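Local coordinates for protein CG14216 (Drosophila melanogaster, PDB 3P9Y) that dephosphorylates the C-terminal domain of RNA polymerase II as a protein phosphatase with an LMW PTP-like fold, and probably acts in RNA processing and transcription termination, at residues A[13-18]-A[40-45]; A[18-23]-A[46-51]; A[109-114]-A[161-166]; A[137-142]-A[171-176]. The protein carries 2 engineered substitutions. All blocks are in the same frame, centred on the assembly; numbering follows the deposited sequence.

Contact 1: A[13-18]-A[40-45]; sequences AVVDSS and YGTGER. Engineered in segment 13-18: D16 (natural residue Cys).
S17 O is gripped by two groups of segment 40-45. G43 N donates a hydrogen bond of 2.9 Å to S17 O, with 161° at the hydrogen, and G41 adds a weaker CA-H contact, its CA lying 3.2 Å from S17 O. One residue earlier, D16 O receives a weak bond from T42 N, bent to 121° at the hydrogen. Before that the pairing is regular and parallel: Y40 N donates to V14 O and D16 N to Y40 O, each at 3.0 Å. These bonds join the two strands of the beta-alpha-beta unit 11-16, 22-32, 36-41; the CX5R phosphate-binding loop of the PTP fold begins at the C-terminal end of strand 11-16 and leads into helix 22-32. D16 is engineered, standing where the natural sequence has cysteine, and the loop nitrogens S17 N and S18 N bond to a modified side chain of the bound peptide. D16 OD1 lies 3.1 Å from Y40 O, a pair of acceptors; its hydrogen bond is made instead with N19 N.

On the face carrying V15, T42 CG2 presses on V15 CG1 at 3.5 Å, tighter than usual, the two side chains crossing at about a right angle. T42 OG1 sits between its backbone N and carbonyl carbon (chi1 52°) and meets, at 2.7 Å, a water that also bonds S17 OG. An alanine at T42 would probably open a gap beside V15 CG1 and deprive that water of one partner. A second water ties S17 OG and S18 OG to R45 O.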
loop_
_atom_site.group_PDB
_atom_site.type_symbol
_atom_site.label_atom_id
_atom_site.label_comp_id
_atom_site.label_asym_id
_atom_site.label_seq_id
_atom_site.Cartn_x
_atom_site.Cartn_y
_atom_site.Cartn_z
ATOM N N ALA A 13 5.209 2.077 5.203
ATOM C CA ALA A 13 4.772 1.019 4.305
ATOM C C ALA A 13 3.309 1.250 3.957
ATOM O O ALA A 13 2.556 1.765 4.771
ATOM C CB ALA A 13 4.961 -0.350 4.940
ATOM N N VAL A 14 2.927 0.891 2.736
ATOM C CA VAL A 14 1.535 0.897 2.319
ATOM C C VAL A 14 1.189 -0.516 1.876
ATOM O O VAL A 14 1.957 -1.153 1.151
ATOM C CB VAL A 14 1.291 1.881 1.168
ATOM C CG1 VAL A 14 -0.193 1.948 0.839
ATOM C CG2 VAL A 14 1.815 3.262 1.542
ATOM N N VAL A 15 0.035 -1.002 2.318
ATOM C CA VAL A 15 -0.299 -2.407 2.186
ATOM C C VAL A 15 -1.724 -2.588 1.659
ATOM O O VAL A 15 -2.667 -1.947 2.136
ATOM C CB VAL A 15 -0.154 -3.119 3.550
ATOM C CG1 VAL A 15 -0.339 -4.613 3.400
ATOM C CG2 VAL A 15 1.209 -2.800 4.168
ATOM N N ASP A 16 -1.870 -3.454 0.662
ATOM C CA ASP A 16 -3.177 -3.808 0.122
ATOM C C ASP A 16 -3.252 -5.332 0.065
ATOM O O ASP A 16 -2.639 -6.011 0.886
ATOM C CB ASP A 16 -3.380 -3.184 -1.265
ATOM C CG ASP A 16 -2.305 -3.596 -2.249
ATOM O OD1 ASP A 16 -1.577 -4.560 -1.951
ATOM O OD2 ASP A 16 -2.177 -2.955 -3.315
ATOM N N SER A 17 -3.978 -5.875 -0.904
ATOM C CA SER A 17 -4.098 -7.324 -1.014
ATOM C C SER A 17 -3.048 -7.955 -1.931
ATOM O O SER A 17 -2.308 -8.841 -1.507
ATOM C CB SER A 17 -5.498 -7.711 -1.484
ATOM O OG SER A 17 -5.674 -9.114 -1.395
ATOM N N SER A 18 -2.974 -7.500 -3.179
ATOM C CA SER A 18 -2.119 -8.150 -4.170
ATOM C C SER A 18 -0.850 -7.364 -4.485
ATOM O O SER A 18 -0.033 -7.803 -5.293
ATOM C CB SER A 18 -2.903 -8.394 -5.463
ATOM O OG SER A 18 -3.974 -9.297 -5.247
ATOM N N TYR A 40 3.403 -3.592 0.107
ATOM C CA TYR A 40 3.161 -5.025 0.221
ATOM C C TYR A 40 1.683 -5.357 0.005
ATOM O O TYR A 40 0.829 -4.472 0.020
ATOM C CB TYR A 40 3.588 -5.517 1.607
ATOM C CG TYR A 40 5.001 -5.145 1.972
ATOM C CD1 TYR A 40 6.066 -5.958 1.614
ATOM C CD2 TYR A 40 5.273 -3.977 2.667
ATOM C CE1 TYR A 40 7.365 -5.618 1.938
ATOM C CE2 TYR A 40 6.565 -3.628 2.998
ATOM C CZ TYR A 40 7.608 -4.453 2.631
ATOM O OH TYR A 40 8.900 -4.109 2.957
ATOM N N GLY A 41 1.398 -6.639 -0.199
ATOM C CA GLY A 41 0.038 -7.144 -0.230
ATOM C C GLY A 41 -0.097 -8.162 0.887
ATOM O O GLY A 41 0.907 -8.617 1.416
ATOM N N THR A 42 -1.323 -8.521 1.251
ATOM C CA THR A 42 -1.546 -9.452 2.355
ATOM C C THR A 42 -2.181 -10.765 1.894
ATOM O O THR A 42 -2.250 -11.726 2.657
ATOM C CB THR A 42 -2.440 -8.831 3.445
ATOM O OG1 THR A 42 -3.640 -8.321 2.851
ATOM C CG2 THR A 42 -1.714 -7.709 4.163
ATOM N N GLY A 43 -2.649 -10.804 0.652
ATOM C CA GLY A 43 -3.256 -12.005 0.108
ATOM C C GLY A 43 -2.293 -13.179 0.066
ATOM O O GLY A 43 -1.083 -13.019 0.211
ATOM N N GLU A 44 -2.837 -14.374 -0.129
ATOM C CA GLU A 44 -2.013 -15.562 -0.281
ATOM C C GLU A 44 -1.336 -15.527 -1.644
ATOM O O GLU A 44 -0.222 -16.017 -1.808
ATOM C CB GLU A 44 -2.866 -16.826 -0.138
ATOM C CG GLU A 44 -3.385 -17.054 1.274
ATOM C CD GLU A 44 -4.314 -18.253 1.375
ATOM O OE1 GLU A 44 -4.846 -18.693 0.330
ATOM O OE2 GLU A 44 -4.516 -18.751 2.505
ATOM N N ARG A 45 -2.017 -14.930 -2.616
ATOM C CA ARG A 45 -1.496 -14.840 -3.973
ATOM C C ARG A 45 -1.877 -13.518 -4.630
ATOM O O ARG A 45 -2.821 -12.845 -4.209
ATOM C CB ARG A 45 -2.032 -16.001 -4.816
ATOM C CG ARG A 45 -1.635 -17.374 -4.300
ATOM C CD ARG A 45 -2.372 -18.478 -5.035
ATOM N NE ARG A 45 -2.033 -19.799 -4.513
ATOM C CZ ARG A 45 -2.571 -20.937 -4.944
ATOM N NH1 ARG A 45 -3.481 -20.923 -5.911
ATOM N NH2 ARG A 45 -2.199 -22.092 -4.409
HETATM O O HOH W 1 -5.619 -9.696 1.681
HETATM O O HOH W 2 -4.853 -11.262 -3.308
#

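Contact 2: A[18-23]-A[46-51]; sequences SNMNRS and VKLPGM
S18 and V46 bring their CA atoms to 4.5 Å, the nearest backbone approach of the two segments, as the loop before helix 22-32 passes the start of strand 46-48. The cross-segment hydrogen bond runs from backbone to side chain: K47 N donates to S18 OG at 3.1 Å with 156° at the hydrogen. S18 OG can receive it because it stands anti to its own carbonyl carbon, beside the backbone N (chi1 -64°). V46 CG2 lies 3.8 Å from S18 O.

Residues 18-22 belong to the CX5R phosphate-binding loop of the PTP family: S18 N, M20 N, N21 N and R22 NE all bond to a modified side chain of the bound peptide, and the backbone of K47 bonds to the same peptide. Strand 46-48, paired antiparallel with 57-59, therefore flanks both the loop and the ligand.

The apolar part is carried by M20, which bends at chi2 (-67°) and crosses V46 and L48 at about a right angle to each. Its CG rests 3.7 Å from L48 CD1, while its CE reaches V46 CG1, also at 3.7 Å. M20 SD stands 4.0 Å from L48 CD1. An alanine in place of M20 would probably leave V46 CG1 and L48 CD1 facing a gap. L89 of helix 85-95 touches both M20 and L48, and Y65 and I68 of helix 65-82 also pack on M20.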
loop_
_atom_site.group_PDB
_atom_site.type_symbol
_atom_site.label_atom_id
_atom_site.label_comp_id
_atom_site.label_asym_id
_atom_site.label_seq_id
_atom_site.Cartn_x
_atom_site.Cartn_y
_atom_site.Cartn_z
ATOM N N SER A 18 -2.974 -7.500 -3.179
ATOM C CA SER A 18 -2.119 -8.150 -4.170
ATOM C C SER A 18 -0.850 -7.364 -4.485
ATOM O O SER A 18 -0.033 -7.803 -5.293
ATOM C CB SER A 18 -2.903 -8.394 -5.463
ATOM O OG SER A 18 -3.974 -9.297 -5.247
ATOM N N ASN A 19 -0.691 -6.212 -3.839
ATOM C CA ASN A 19 0.439 -5.317 -4.078
ATOM C C ASN A 19 0.529 -4.968 -5.561
ATOM O O ASN A 19 1.609 -4.995 -6.157
ATOM C CB ASN A 19 1.738 -5.959 -3.590
ATOM C CG ASN A 19 2.914 -4.999 -3.596
ATOM O OD1 ASN A 19 2.782 -3.798 -3.367
ATOM N ND2 ASN A 19 4.079 -5.543 -3.849
ATOM N N MET A 20 -0.623 -4.636 -6.137
ATOM C CA MET A 20 -0.757 -4.393 -7.573
ATOM C C MET A 20 -1.279 -2.994 -7.879
ATOM O O MET A 20 -0.668 -2.254 -8.640
ATOM C CB MET A 20 -1.721 -5.405 -8.194
ATOM C CG MET A 20 -1.041 -6.619 -8.788
ATOM S SD MET A 20 -0.046 -6.224 -10.242
ATOM C CE MET A 20 0.931 -7.716 -10.346
ATOM N N ASN A 21 -2.424 -2.646 -7.303
ATOM C CA ASN A 21 -3.092 -1.396 -7.643
ATOM C C ASN A 21 -2.929 -0.331 -6.566
ATOM O O ASN A 21 -2.116 0.577 -6.704
ATOM C CB ASN A 21 -4.580 -1.650 -7.900
ATOM C CG ASN A 21 -5.331 -0.394 -8.286
ATOM O OD1 ASN A 21 -4.780 0.509 -8.918
ATOM N ND2 ASN A 21 -6.602 -0.332 -7.915
ATOM N N ARG A 22 -3.704 -0.452 -5.493
ATOM C CA ARG A 22 -3.807 0.607 -4.489
ATOM C C ARG A 22 -2.485 0.924 -3.788
ATOM O O ARG A 22 -2.134 2.093 -3.625
ATOM C CB ARG A 22 -4.883 0.241 -3.462
ATOM C CG ARG A 22 -6.310 0.288 -4.018
ATOM C CD ARG A 22 -7.309 -0.423 -3.095
ATOM N NE ARG A 22 -7.018 -1.852 -2.974
ATOM C CZ ARG A 22 -7.645 -2.685 -2.146
ATOM N NH1 ARG A 22 -8.607 -2.242 -1.350
ATOM N NH2 ARG A 22 -7.307 -3.965 -2.119
ATOM N N SER A 23 -1.752 -0.102 -3.367
ATOM C CA SER A 23 -0.501 0.124 -2.646
ATOM C C SER A 23 0.565 0.711 -3.564
ATOM O O SER A 23 1.425 1.461 -3.120
ATOM C CB SER A 23 0.025 -1.172 -2.027
ATOM O OG SER A 23 0.539 -2.047 -3.016
ATOM N N VAL A 46 -1.131 -13.155 -5.666
ATOM C CA VAL A 46 -1.435 -11.977 -6.470
ATOM C C VAL A 46 -2.590 -12.284 -7.415
ATOM O O VAL A 46 -2.561 -13.277 -8.132
ATOM C CB VAL A 46 -0.210 -11.544 -7.292
ATOM C CG1 VAL A 46 -0.534 -10.317 -8.130
ATOM C CG2 VAL A 46 0.971 -11.280 -6.371
ATOM N N LYS A 47 -3.606 -11.428 -7.419
ATOM C CA LYS A 47 -4.812 -11.681 -8.198
ATOM C C LYS A 47 -5.224 -10.473 -9.029
ATOM O O LYS A 47 -5.570 -9.429 -8.482
ATOM C CB LYS A 47 -5.967 -12.070 -7.271
ATOM C CG LYS A 47 -5.786 -13.405 -6.561
ATOM C CD LYS A 47 -7.074 -13.829 -5.865
ATOM C CE LYS A 47 -7.006 -15.262 -5.348
ATOM N NZ LYS A 47 -5.977 -15.452 -4.286
ATOM N N LEU A 48 -5.191 -10.626 -10.348
ATOM C CA LEU A 48 -5.667 -9.595 -11.264
ATOM C C LEU A 48 -6.935 -10.069 -11.958
ATOM O O LEU A 48 -7.125 -11.267 -12.151
ATOM C CB LEU A 48 -4.607 -9.269 -12.318
ATOM C CG LEU A 48 -3.377 -8.501 -11.841
ATOM C CD1 LEU A 48 -2.569 -9.324 -10.863
ATOM C CD2 LEU A 48 -2.514 -8.097 -13.023
ATOM N N PRO A 49 -7.808 -9.130 -12.341
ATOM C CA PRO A 49 -9.045 -9.494 -13.039
ATOM C C PRO A 49 -8.748 -10.085 -14.416
ATOM O O PRO A 49 -7.677 -9.837 -14.968
ATOM C CB PRO A 49 -9.774 -8.156 -13.176
ATOM C CG PRO A 49 -8.690 -7.130 -13.152
ATOM C CD PRO A 49 -7.639 -7.671 -12.231
ATOM N N GLY A 50 -9.687 -10.853 -14.956
ATOM C CA GLY A 50 -9.506 -11.504 -16.241
ATOM C C GLY A 50 -10.622 -11.147 -17.203
ATOM O O GLY A 50 -11.217 -10.075 -17.107
ATOM N N MET A 51 -10.913 -12.050 -18.134
ATOM C CA MET A 51 -11.942 -11.798 -19.136
ATOM C C MET A 51 -13.319 -12.214 -18.628
ATOM O O MET A 51 -14.341 -11.837 -19.198
ATOM C CB MET A 51 -11.598 -12.527 -20.433
ATOM C CG MET A 51 -10.248 -12.125 -21.000
ATOM S SD MET A 51 -9.937 -12.784 -22.644
ATOM C CE MET A 51 -11.257 -12.008 -23.575
#

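Contact 3: A[109-114]-A[161-166]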
loop_
_atom_site.group_PDB
_atom_site.type_symbol
_atom_site.label_atom_id
_atom_site.label_comp_id
_atom_site.label_asym_id
_atom_site.label_seq_id
_atom_site.Cartn_x
_atom_site.Cartn_y
_atom_site.Cartn_z
ATOM N N PHE A 109 8.817 -0.589 10.282
ATOM C CA PHE A 109 8.279 0.707 9.887
ATOM C C PHE A 109 7.778 1.507 11.078
ATOM O O PHE A 109 7.461 0.952 12.125
ATOM C CB PHE A 109 7.138 0.506 8.890
ATOM C CG PHE A 109 7.509 -0.356 7.718
ATOM C CD1 PHE A 109 8.148 0.189 6.618
ATOM C CD2 PHE A 109 7.229 -1.713 7.723
ATOM C CE1 PHE A 109 8.501 -0.607 5.538
ATOM C CE2 PHE A 109 7.575 -2.513 6.645
ATOM C CZ PHE A 109 8.212 -1.957 5.552
ATOM N N ASP A 110 7.722 2.822 10.909
ATOM C CA ASP A 110 7.114 3.705 11.890
ATOM C C ASP A 110 5.619 3.813 11.643
ATOM O O ASP A 110 4.843 3.968 12.580
ATOM C CB ASP A 110 7.733 5.100 11.816
ATOM C CG ASP A 110 9.229 5.082 12.050
ATOM O OD1 ASP A 110 9.655 4.615 13.129
ATOM O OD2 ASP A 110 9.974 5.526 11.154
ATOM N N ILE A 111 5.221 3.754 10.374
ATOM C CA ILE A 111 3.808 3.828 10.011
ATOM C C ILE A 111 3.482 2.821 8.914
ATOM O O ILE A 111 4.192 2.725 7.916
ATOM C CB ILE A 111 3.412 5.233 9.515
ATOM C CG1 ILE A 111 3.722 6.287 10.584
ATOM C CG2 ILE A 111 1.936 5.268 9.153
ATOM C CD1 ILE A 111 3.375 7.717 10.165
ATOM N N ILE A 112 2.405 2.072 9.110
ATOM C CA ILE A 112 1.919 1.145 8.101
ATOM C C ILE A 112 0.495 1.537 7.733
ATOM O O ILE A 112 -0.398 1.494 8.568
ATOM C CB ILE A 112 1.926 -0.305 8.627
ATOM C CG1 ILE A 112 3.338 -0.692 9.083
ATOM C CG2 ILE A 112 1.418 -1.262 7.555
ATOM C CD1 ILE A 112 3.431 -2.081 9.701
ATOM N N VAL A 113 0.284 1.938 6.486
ATOM C CA VAL A 113 -1.051 2.297 6.024
ATOM C C VAL A 113 -1.666 1.108 5.284
ATOM O O VAL A 113 -1.029 0.527 4.416
ATOM C CB VAL A 113 -1.003 3.527 5.088
ATOM C CG1 VAL A 113 -2.408 3.930 4.656
ATOM C CG2 VAL A 113 -0.290 4.693 5.777
ATOM N N THR A 114 -2.889 0.737 5.642
ATOM C CA THR A 114 -3.628 -0.285 4.907
ATOM C C THR A 114 -4.804 0.371 4.200
ATOM O O THR A 114 -5.240 1.455 4.587
ATOM C CB THR A 114 -4.137 -1.419 5.831
ATOM O OG1 THR A 114 -4.982 -0.873 6.852
ATOM C CG2 THR A 114 -2.968 -2.146 6.477
ATOM N N ASP A 161 -1.496 13.063 2.031
ATOM C CA ASP A 161 -1.858 14.174 2.909
ATOM C C ASP A 161 -1.757 13.749 4.368
ATOM O O ASP A 161 -1.290 14.512 5.216
ATOM C CB ASP A 161 -3.277 14.663 2.628
ATOM C CG ASP A 161 -3.401 15.369 1.293
ATOM O OD1 ASP A 161 -2.390 15.913 0.800
ATOM O OD2 ASP A 161 -4.517 15.384 0.741
ATOM N N MET A 162 -2.199 12.530 4.657
ATOM C CA MET A 162 -2.167 12.030 6.025
ATOM C C MET A 162 -0.729 11.876 6.518
ATOM O O MET A 162 -0.400 12.294 7.625
ATOM C CB MET A 162 -2.886 10.691 6.124
ATOM C CG MET A 162 -2.935 10.162 7.540
ATOM S SD MET A 162 -3.773 8.577 7.683
ATOM C CE MET A 162 -2.583 7.484 6.908
ATOM N N ILE A 163 0.125 11.272 5.695
ATOM C CA ILE A 163 1.512 11.033 6.082
ATOM C C ILE A 163 2.251 12.361 6.219
ATOM O O ILE A 163 3.037 12.553 7.135
ATOM C CB ILE A 163 2.249 10.138 5.066
ATOM C CG1 ILE A 163 1.574 8.765 4.959
ATOM C CG2 ILE A 163 3.714 9.982 5.464
ATOM C CD1 ILE A 163 1.722 7.892 6.198
ATOM N N ASN A 164 1.988 13.280 5.298
ATOM C CA ASN A 164 2.583 14.604 5.353
ATOM C C ASN A 164 2.279 15.281 6.689
ATOM O O ASN A 164 3.157 15.877 7.300
ATOM C CB ASN A 164 2.072 15.458 4.193
ATOM C CG ASN A 164 2.841 16.747 4.037
ATOM O OD1 ASN A 164 4.069 16.740 3.888
ATOM N ND2 ASN A 164 2.127 17.871 4.068
ATOM N N MET A 165 1.033 15.165 7.139
ATOM C CA MET A 165 0.601 15.759 8.399
ATOM C C MET A 165 1.386 15.164 9.572
ATOM O O MET A 165 1.892 15.882 10.441
ATOM C CB MET A 165 -0.903 15.522 8.594
ATOM C CG MET A 165 -1.441 15.917 9.969
ATOM S SD MET A 165 -3.173 15.436 10.219
ATOM C CE MET A 165 -3.047 13.655 10.078
ATOM N N MET A 166 1.497 13.845 9.584
ATOM C CA MET A 166 2.160 13.157 10.675
ATOM C C MET A 166 3.666 13.394 10.667
ATOM O O MET A 166 4.298 13.379 11.719
ATOM C CB MET A 166 1.834 11.671 10.612
ATOM C CG MET A 166 0.366 11.411 10.917
ATOM S SD MET A 166 -0.082 9.691 10.712
ATOM C CE MET A 166 0.369 9.418 9.003
#
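I111 CD1 meets M166 CE at 3.6 Å, the closest of four methyl-to-methyl contacts between strand 111-114 and helix 161-166, and M166 SD follows at 4.0 Å from the same I111 CD1. The other branch of I111, CG2, lies 4.0 Å from I163 CD1; those two side chains slide past each other in opposite directions. V113 is approached differently, tip to tip by two residues: V113 CG2 is 3.8 Å from M162 CE and equally 3.8 Å from I163 CD1. I163 CD1 thus sits against both strand residues.

The shape of M162 explains its reach: extended through its first two torsions, it turns at chi3 (71°), which swings CE onto V113. The segment axes come to 11.1 Å and run nearly antiparallel, at 161°, so successive inward residues of the helix fall along the strand. No hydrogen bond crosses the interface.

In the next shell, L141 of the adjacent strand touches I111, M162 and M166, while L172 packs on I111 and M166. Backbone bonds to A13 on one flank and to H139 and L141 on the other hold strand 111-114 in the sheet. Its alternate residues I112 and T114 turn to helix 117-128 on the other face. Helices packed on both faces of a central, mainly parallel sheet are the three-layer alpha/beta/alpha architecture of the LMW PTP-like fold.

Contact 4: A[137-142]-A[171-176]; sequences PVHVLN and DLDNDI
H139 and D173 meet at the rim of the imidazole: NE2 donates to D173 OD1 at 2.9 Å, with 154° at the hydrogen. The ring and carboxylate planes stand 66° apart, so the carboxylate is turned well out of the ring plane, yet OD1 stays at the ring edge, only slightly tilted out of its plane, and is met nearly along its own C-O bond. The other carboxylate oxygen, D173 OD2, is 3.7 Å from P137 CG, and those two side chains cross at about a right angle.

I176 comes from another direction, over one face of the imidazole. Its CD1 stands 3.8 Å from the ring centroid in a CH-pi contact, displaced toward the rim, where H139 CG is the nearest ring atom at 3.6 Å. I176 CG1 is anti to the backbone N (chi1 -167°), and CD1 continues the extended chain. The second branch, I176 CG2, touches H139 CE1 at 3.8 Å, while L172 CD2 approaches H139 CD2 at 4.1 Å. The imidazole is thus held by a bond at its edge and by a methyl group over its face.

Beyond the pair, H139 ND1 is hydrogen-bonded to H193 NE2, so both ring nitrogens are engaged and the rotation of the ring is fixed. The negative charge of D173 is likely to favour a proton on NE2. D171 occupies the N-cap position of the helix, whose first turn supplies L172 and D173 and whose second turn begins with I176. The segment axes approach to 10.5 Å and run in roughly the same direction: this is helix-on-sheet packing, joining the start of helix 172-187 to strand 137-142 of the LMW PTP-like fold.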
loop_
_atom_site.group_PDB
_atom_site.type_symbol
_atom_site.label_atom_id
_atom_site.label_comp_id
_atom_site.label_asym_id
_atom_site.label_seq_id
_atom_site.Cartn_x
_atom_site.Cartn_y
_atom_site.Cartn_z
ATOM N N PRO A 137 7.592 1.257 18.876
ATOM C CA PRO A 137 6.197 1.418 18.458
ATOM C C PRO A 137 6.065 1.584 16.945
ATOM O O PRO A 137 6.911 2.216 16.308
ATOM C CB PRO A 137 5.754 2.709 19.164
ATOM C CG PRO A 137 6.843 3.051 20.132
ATOM C CD PRO A 137 8.092 2.440 19.594
ATOM N N VAL A 138 5.013 0.999 16.387
ATOM C CA VAL A 138 4.649 1.199 14.991
ATOM C C VAL A 138 3.153 1.477 14.927
ATOM O O VAL A 138 2.362 0.804 15.589
ATOM C CB VAL A 138 4.982 -0.032 14.129
ATOM C CG1 VAL A 138 4.314 -1.279 14.687
ATOM C CG2 VAL A 138 4.568 0.208 12.683
ATOM N N HIS A 139 2.766 2.479 14.145
ATOM C CA HIS A 139 1.361 2.849 14.036
ATOM C C HIS A 139 0.743 2.285 12.766
ATOM O O HIS A 139 1.163 2.623 11.670
ATOM C CB HIS A 139 1.215 4.366 14.042
ATOM C CG HIS A 139 1.735 5.015 15.285
ATOM N ND1 HIS A 139 1.063 4.969 16.487
ATOM C CD2 HIS A 139 2.864 5.725 15.512
ATOM C CE1 HIS A 139 1.756 5.621 17.403
ATOM N NE2 HIS A 139 2.852 6.091 16.836
ATOM N N VAL A 140 -0.254 1.424 12.917
ATOM C CA VAL A 140 -0.987 0.909 11.769
ATOM C C VAL A 140 -2.240 1.761 11.571
ATOM O O VAL A 140 -3.026 1.959 12.500
ATOM C CB VAL A 140 -1.344 -0.584 11.952
ATOM C CG1 VAL A 140 -1.949 -1.151 10.685
ATOM C CG2 VAL A 140 -0.097 -1.372 12.335
ATOM N N LEU A 141 -2.406 2.285 10.359
ATOM C CA LEU A 141 -3.508 3.180 10.041
ATOM C C LEU A 141 -4.242 2.671 8.812
ATOM O O LEU A 141 -3.618 2.390 7.790
ATOM C CB LEU A 141 -2.970 4.581 9.750
ATOM C CG LEU A 141 -2.116 5.216 10.847
ATOM C CD1 LEU A 141 -1.385 6.442 10.314
ATOM C CD2 LEU A 141 -2.983 5.577 12.049
ATOM N N ASN A 142 -5.562 2.547 8.901
ATOM C CA ASN A 142 -6.345 2.125 7.749
ATOM C C ASN A 142 -7.076 3.293 7.133
ATOM O O ASN A 142 -7.783 4.026 7.817
ATOM C CB ASN A 142 -7.366 1.051 8.117
ATOM C CG ASN A 142 -8.104 0.524 6.898
ATOM O OD1 ASN A 142 -7.561 -0.262 6.118
ATOM N ND2 ASN A 142 -9.340 0.966 6.720
ATOM N N ASP A 171 6.847 14.825 17.801
ATOM C CA ASP A 171 6.707 13.680 18.708
ATOM C C ASP A 171 5.442 12.915 18.357
ATOM O O ASP A 171 4.417 13.047 19.025
ATOM C CB ASP A 171 6.645 14.133 20.166
ATOM C CG ASP A 171 6.593 12.964 21.141
ATOM O OD1 ASP A 171 6.658 11.790 20.707
ATOM O OD2 ASP A 171 6.491 13.218 22.355
ATOM N N LEU A 172 5.533 12.107 17.307
ATOM C CA LEU A 172 4.369 11.466 16.719
ATOM C C LEU A 172 3.556 10.667 17.738
ATOM O O LEU A 172 2.330 10.725 17.730
ATOM C CB LEU A 172 4.805 10.559 15.571
ATOM C CG LEU A 172 3.676 9.945 14.746
ATOM C CD1 LEU A 172 2.784 11.033 14.154
ATOM C CD2 LEU A 172 4.246 9.061 13.651
ATOM N N ASP A 173 4.236 9.934 18.617
ATOM C CA ASP A 173 3.560 9.055 19.568
ATOM C C ASP A 173 2.549 9.791 20.443
ATOM O O ASP A 173 1.502 9.244 20.770
ATOM C CB ASP A 173 4.581 8.345 20.462
ATOM C CG ASP A 173 5.344 7.257 19.729
ATOM O OD1 ASP A 173 4.943 6.893 18.606
ATOM O OD2 ASP A 173 6.349 6.762 20.276
ATOM N N ASN A 174 2.873 11.020 20.831
ATOM C CA ASN A 174 1.999 11.804 21.700
ATOM C C ASN A 174 1.063 12.738 20.934
ATOM O O ASN A 174 0.141 13.305 21.519
ATOM C CB ASN A 174 2.830 12.621 22.698
ATOM C CG ASN A 174 3.581 11.745 23.692
ATOM O OD1 ASN A 174 3.138 10.645 24.030
ATOM N ND2 ASN A 174 4.721 12.232 24.165
ATOM N N ASP A 175 1.309 12.906 19.636
ATOM C CA ASP A 175 0.498 13.790 18.795
ATOM C C ASP A 175 -0.510 13.023 17.947
ATOM O O ASP A 175 -1.520 13.576 17.526
ATOM C CB ASP A 175 1.392 14.575 17.824
ATOM C CG ASP A 175 2.090 15.752 18.474
ATOM O OD1 ASP A 175 1.828 16.030 19.659
ATOM O OD2 ASP A 175 2.902 16.402 17.788
ATOM N N ILE A 176 -0.225 11.758 17.674
ATOM C CA ILE A 176 -0.889 11.076 16.576
ATOM C C ILE A 176 -2.387 10.898 16.819
ATOM O O ILE A 176 -3.171 11.047 15.895
ATOM C CB ILE A 176 -0.232 9.731 16.252
ATOM C CG1 ILE A 176 -0.755 9.211 14.908
ATOM C CG2 ILE A 176 -0.479 8.737 17.374
ATOM C CD1 ILE A 176 -0.032 7.972 14.403
#

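Overall arrangement
Contacts 1 and 2 form the ligand end of the molecule: they share S18, their centres are about 10 Å apart, and both reach the modified side chain of the bound peptide. OD2 of the engineered D16 lies 2.9 Å from S23 N, a probable hydrogen bond between strand end and helix start in this variant. The sheet carries the structure onward: V15 N to V113 O, at 2.8 Å, joins contact 1 to contact 3, and I112 O to L141 N, also 2.8 Å, joins contact 3 to contact 4. Those last two have centres about 8 Å apart and touch through M166 and L141. Contact 4 lies far from the phosphate loop, its centre about 29 Å from that of contact 2.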